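Uncharacterized NTF2-like protein (Cytophaga hutchinsonii ATCC 33406, PDB 3F40) is of unknown function but has the NTF2-like, SnoaL-type fold, whose conical pocket in relatives often binds small molecules. Local coordinates at residues G70-D78 / A87-E95. Numbering follows the deposited sequence. Where two conformers were deposited one is given.
Sequences GNDVCLIYD and AASGLYHLE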
loop_
_atom_site.group_PDB
_atom_site.type_symbol
_atom_site.label_atom_id
_atom_site.label_comp_id
_atom_site.label_asym_id
_atom_site.label_seq_id
_atom_site.Cartn_x
_atom_site.Cartn_y
_atom_site.Cartn_z
ATOM N N GLY A 70 -0.974 -11.951 -9.442
ATOM C CA GLY A 70 0.264 -12.623 -9.828
ATOM C C GLY A 70 1.054 -13.078 -8.590
ATOM O O GLY A 70 0.499 -13.688 -7.698
ATOM N N ASN A 71 2.335 -12.756 -8.495
ATOM C CA ASN A 71 3.131 -13.284 -7.364
ATOM C C ASN A 71 3.221 -12.336 -6.167
ATOM O O ASN A 71 4.130 -12.420 -5.338
ATOM C CB ASN A 71 4.501 -13.666 -7.847
ATOM C CG ASN A 71 4.440 -14.857 -8.797
ATOM O OD1 ASN A 71 3.583 -15.741 -8.647
ATOM N ND2 ASN A 71 5.292 -14.851 -9.808
ATOM N N ASP A 72 2.253 -11.438 -6.093
ATOM C CA ASP A 72 2.233 -10.412 -5.057
ATOM C C ASP A 72 0.928 -10.406 -4.293
ATOM O O ASP A 72 -0.144 -10.578 -4.836
ATOM C CB ASP A 72 2.435 -9.015 -5.628
ATOM C CG ASP A 72 3.745 -8.897 -6.385
ATOM O OD1 ASP A 72 4.781 -9.056 -5.737
ATOM O OD2 ASP A 72 3.740 -8.638 -7.601
ATOM N N VAL A 73 1.076 -10.146 -3.003
ATOM C CA VAL A 73 -0.012 -9.920 -2.069
ATOM C C VAL A 73 0.192 -8.578 -1.403
ATOM O O VAL A 73 1.289 -8.257 -0.971
ATOM C CB VAL A 73 -0.110 -11.065 -1.003
ATOM C CG1 VAL A 73 -1.089 -10.692 0.131
ATOM C CG2 VAL A 73 -0.492 -12.368 -1.685
ATOM N N CYS A 74 -0.856 -7.768 -1.356
ATOM C CA CYS A 74 -0.785 -6.499 -0.636
ATOM C C CYS A 74 -1.818 -6.438 0.474
ATOM O O CYS A 74 -3.014 -6.586 0.241
ATOM C CB CYS A 74 -0.951 -5.309 -1.591
ATOM S SG CYS A 74 -0.364 -3.751 -0.867
ATOM N N LEU A 75 -1.327 -6.183 1.680
ATOM C CA LEU A 75 -2.167 -6.058 2.858
ATOM C C LEU A 75 -2.299 -4.607 3.262
ATOM O O LEU A 75 -1.326 -3.865 3.273
ATOM C CB LEU A 75 -1.591 -6.821 4.061
ATOM C CG LEU A 75 -1.350 -8.326 3.860
ATOM C CD1 LEU A 75 -0.807 -8.970 5.169
ATOM C CD2 LEU A 75 -2.568 -9.053 3.389
ATOM N N ILE A 76 -3.513 -4.207 3.612
ATOM C CA ILE A 76 -3.805 -2.956 4.258
ATOM C C ILE A 76 -4.050 -3.317 5.713
ATOM O O ILE A 76 -4.972 -4.054 6.043
ATOM C CB ILE A 76 -5.057 -2.290 3.665
ATOM C CG1 ILE A 76 -4.891 -2.038 2.166
ATOM C CG2 ILE A 76 -5.403 -0.994 4.378
ATOM C CD1 ILE A 76 -3.730 -1.137 1.788
ATOM N N TYR A 77 -3.172 -2.832 6.578
ATOM C CA TYR A 77 -3.217 -3.221 7.963
ATOM C C TYR A 77 -2.743 -2.130 8.907
ATOM O O TYR A 77 -1.971 -1.250 8.553
ATOM C CB TYR A 77 -2.448 -4.528 8.196
ATOM C CG TYR A 77 -1.009 -4.706 7.664
ATOM C CD1 TYR A 77 -0.216 -3.657 7.248
ATOM C CD2 TYR A 77 -0.457 -5.967 7.645
ATOM C CE1 TYR A 77 1.080 -3.879 6.765
ATOM C CE2 TYR A 77 0.818 -6.221 7.193
ATOM C CZ TYR A 77 1.593 -5.172 6.747
ATOM O OH TYR A 77 2.887 -5.418 6.292
ATOM N N ASP A 78 -3.237 -2.223 10.144
ATOM C CA ASP A 78 -2.760 -1.370 11.225
ATOM C C ASP A 78 -1.664 -2.161 11.923
ATOM O O ASP A 78 -1.844 -3.358 12.245
ATOM C CB ASP A 78 -3.872 -1.002 12.191
ATOM C CG ASP A 78 -4.864 -0.035 11.607
ATOM O OD1 ASP A 78 -4.578 0.652 10.613
ATOM O OD2 ASP A 78 -5.955 0.063 12.194
ATOM N N ALA A 87 -1.109 3.067 10.402
ATOM C CA ALA A 87 -1.762 2.502 9.230
ATOM C C ALA A 87 -0.727 2.348 8.135
ATOM O O ALA A 87 -0.065 3.304 7.744
ATOM C CB ALA A 87 -2.927 3.375 8.736
ATOM N N ALA A 88 -0.654 1.139 7.596
ATOM C CA ALA A 88 0.352 0.791 6.596
ATOM C C ALA A 88 -0.228 -0.062 5.480
ATOM O O ALA A 88 -1.314 -0.629 5.586
ATOM C CB ALA A 88 1.504 -0.010 7.264
ATOM N N SER A 89 0.551 -0.139 4.415
ATOM C CA SER A 89 0.321 -1.056 3.317
ATOM C C SER A 89 1.568 -1.927 3.175
ATOM O O SER A 89 2.647 -1.401 3.090
ATOM C CB SER A 89 0.061 -0.277 2.025
ATOM O OG SER A 89 -0.126 -1.158 0.942
ATOM N N GLY A 90 1.400 -3.238 3.136
ATOM C CA GLY A 90 2.521 -4.167 3.048
ATOM C C GLY A 90 2.419 -4.971 1.773
ATOM O O GLY A 90 1.409 -5.622 1.507
ATOM N N LEU A 91 3.487 -4.931 0.976
ATOM C CA LEU A 91 3.566 -5.618 -0.305
ATOM C C LEU A 91 4.518 -6.808 -0.173
ATOM O O LEU A 91 5.717 -6.650 0.048
ATOM C CB LEU A 91 4.079 -4.655 -1.362
ATOM C CG LEU A 91 4.314 -5.218 -2.746
ATOM C CD1 LEU A 91 3.012 -5.667 -3.407
ATOM C CD2 LEU A 91 5.037 -4.162 -3.599
ATOM N N TYR A 92 3.946 -8.008 -0.254
ATOM C CA TYR A 92 4.656 -9.266 -0.109
ATOM C C TYR A 92 4.806 -9.924 -1.475
ATOM O O TYR A 92 3.803 -10.090 -2.197
ATOM C CB TYR A 92 3.877 -10.213 0.835
ATOM C CG TYR A 92 3.682 -9.693 2.220
ATOM C CD1 TYR A 92 2.710 -8.751 2.504
ATOM C CD2 TYR A 92 4.444 -10.150 3.257
ATOM C CE1 TYR A 92 2.578 -8.222 3.778
ATOM C CE2 TYR A 92 4.319 -9.615 4.541
ATOM C CZ TYR A 92 3.393 -8.636 4.788
ATOM O OH TYR A 92 3.270 -8.081 6.038
ATOM N N HIS A 93 6.033 -10.332 -1.796
ATOM C CA HIS A 93 6.284 -11.073 -3.034
ATOM C C HIS A 93 6.578 -12.529 -2.666
ATOM O O HIS A 93 7.321 -12.777 -1.713
ATOM C CB HIS A 93 7.475 -10.485 -3.791
ATOM C CG HIS A 93 7.660 -11.064 -5.151
ATOM N ND1 HIS A 93 6.871 -10.699 -6.217
ATOM C CD2 HIS A 93 8.553 -11.972 -5.621
ATOM C CE1 HIS A 93 7.268 -11.367 -7.290
ATOM N NE2 HIS A 93 8.260 -12.169 -6.944
ATOM N N LEU A 94 6.004 -13.435 -3.430
ATOM C CA LEU A 94 6.165 -14.883 -3.189
ATOM C C LEU A 94 6.670 -15.566 -4.419
ATOM O O LEU A 94 6.256 -15.280 -5.562
ATOM C CB LEU A 94 4.830 -15.493 -2.779
ATOM C CG LEU A 94 4.291 -14.872 -1.458
ATOM C CD1 LEU A 94 3.268 -13.791 -1.753
ATOM C CD2 LEU A 94 3.708 -15.918 -0.494
ATOM N N GLU A 95 7.567 -16.497 -4.164
ATOM C CA GLU A 95 8.102 -17.346 -5.210
ATOM C C GLU A 95 8.407 -18.664 -4.584
ATOM O O GLU A 95 8.912 -18.751 -3.482
ATOM C CB GLU A 95 9.382 -16.799 -5.811
ATOM C CG GLU A 95 9.133 -15.509 -6.535
ATOM C CD GLU A 95 10.264 -15.014 -7.384
ATOM O OE1 GLU A 95 11.333 -15.657 -7.442
ATOM O OE2 GLU A 95 10.056 -13.974 -8.041
HETATM O O HOH W 1 4.360 -17.355 -6.161
HETATM O O HOH W 2 7.732 -12.947 -10.119
#
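V73, L75 and Y77 each trade two backbone hydrogen bonds with Y92, G90 and A88, in that order, and a further bond runs from L94 N to N71 O (2.9 Å). These pairs alternate with non-hydrogen-bonded ones such as C74 with L91 and I76 with S89, the regular pattern of an antiparallel hairpin; the axes of 72-78 and 87-95 run at 164°.

Polar side chains join the strands on both faces. On the face that carries V73 and L75, Y77 OH and Y92 OH share a 2.7 Å hydrogen bond, the rings coming from opposite directions. With CG between its backbone N and carbonyl carbon (chi1 50°), the Y77 ring reaches over the partner strand, where Y77 OH lies 3.5 Å from CA of G90, which has no side chain to block it. On the other face, H93 ND1 donates to D72 OD1 at 2.7 Å; the oxygen lies in the imidazole plane, whereas the nitrogen stands 38° out of the carboxylate plane. H93 NE2 donates to E95 OE2 at 2.8 Å. Gripped at both nitrogens, the ring is fixed in rotation; a leucine in its place would probably leave D72 OD1 and E95 OE2 each without its imidazole N-H.

Among apolar contacts, L75 CD1 packs 3.7 Å from Y92 CE1.

Strands 60-69 and 98-105 flank the hairpin, and helix 8-20 covers L75, Y92 and L94. The opposite face meets the second subunit: D72 OD2 forms a salt bridge with K65 of that subunit, and S89 OG a hydrogen bond with its S89 OG.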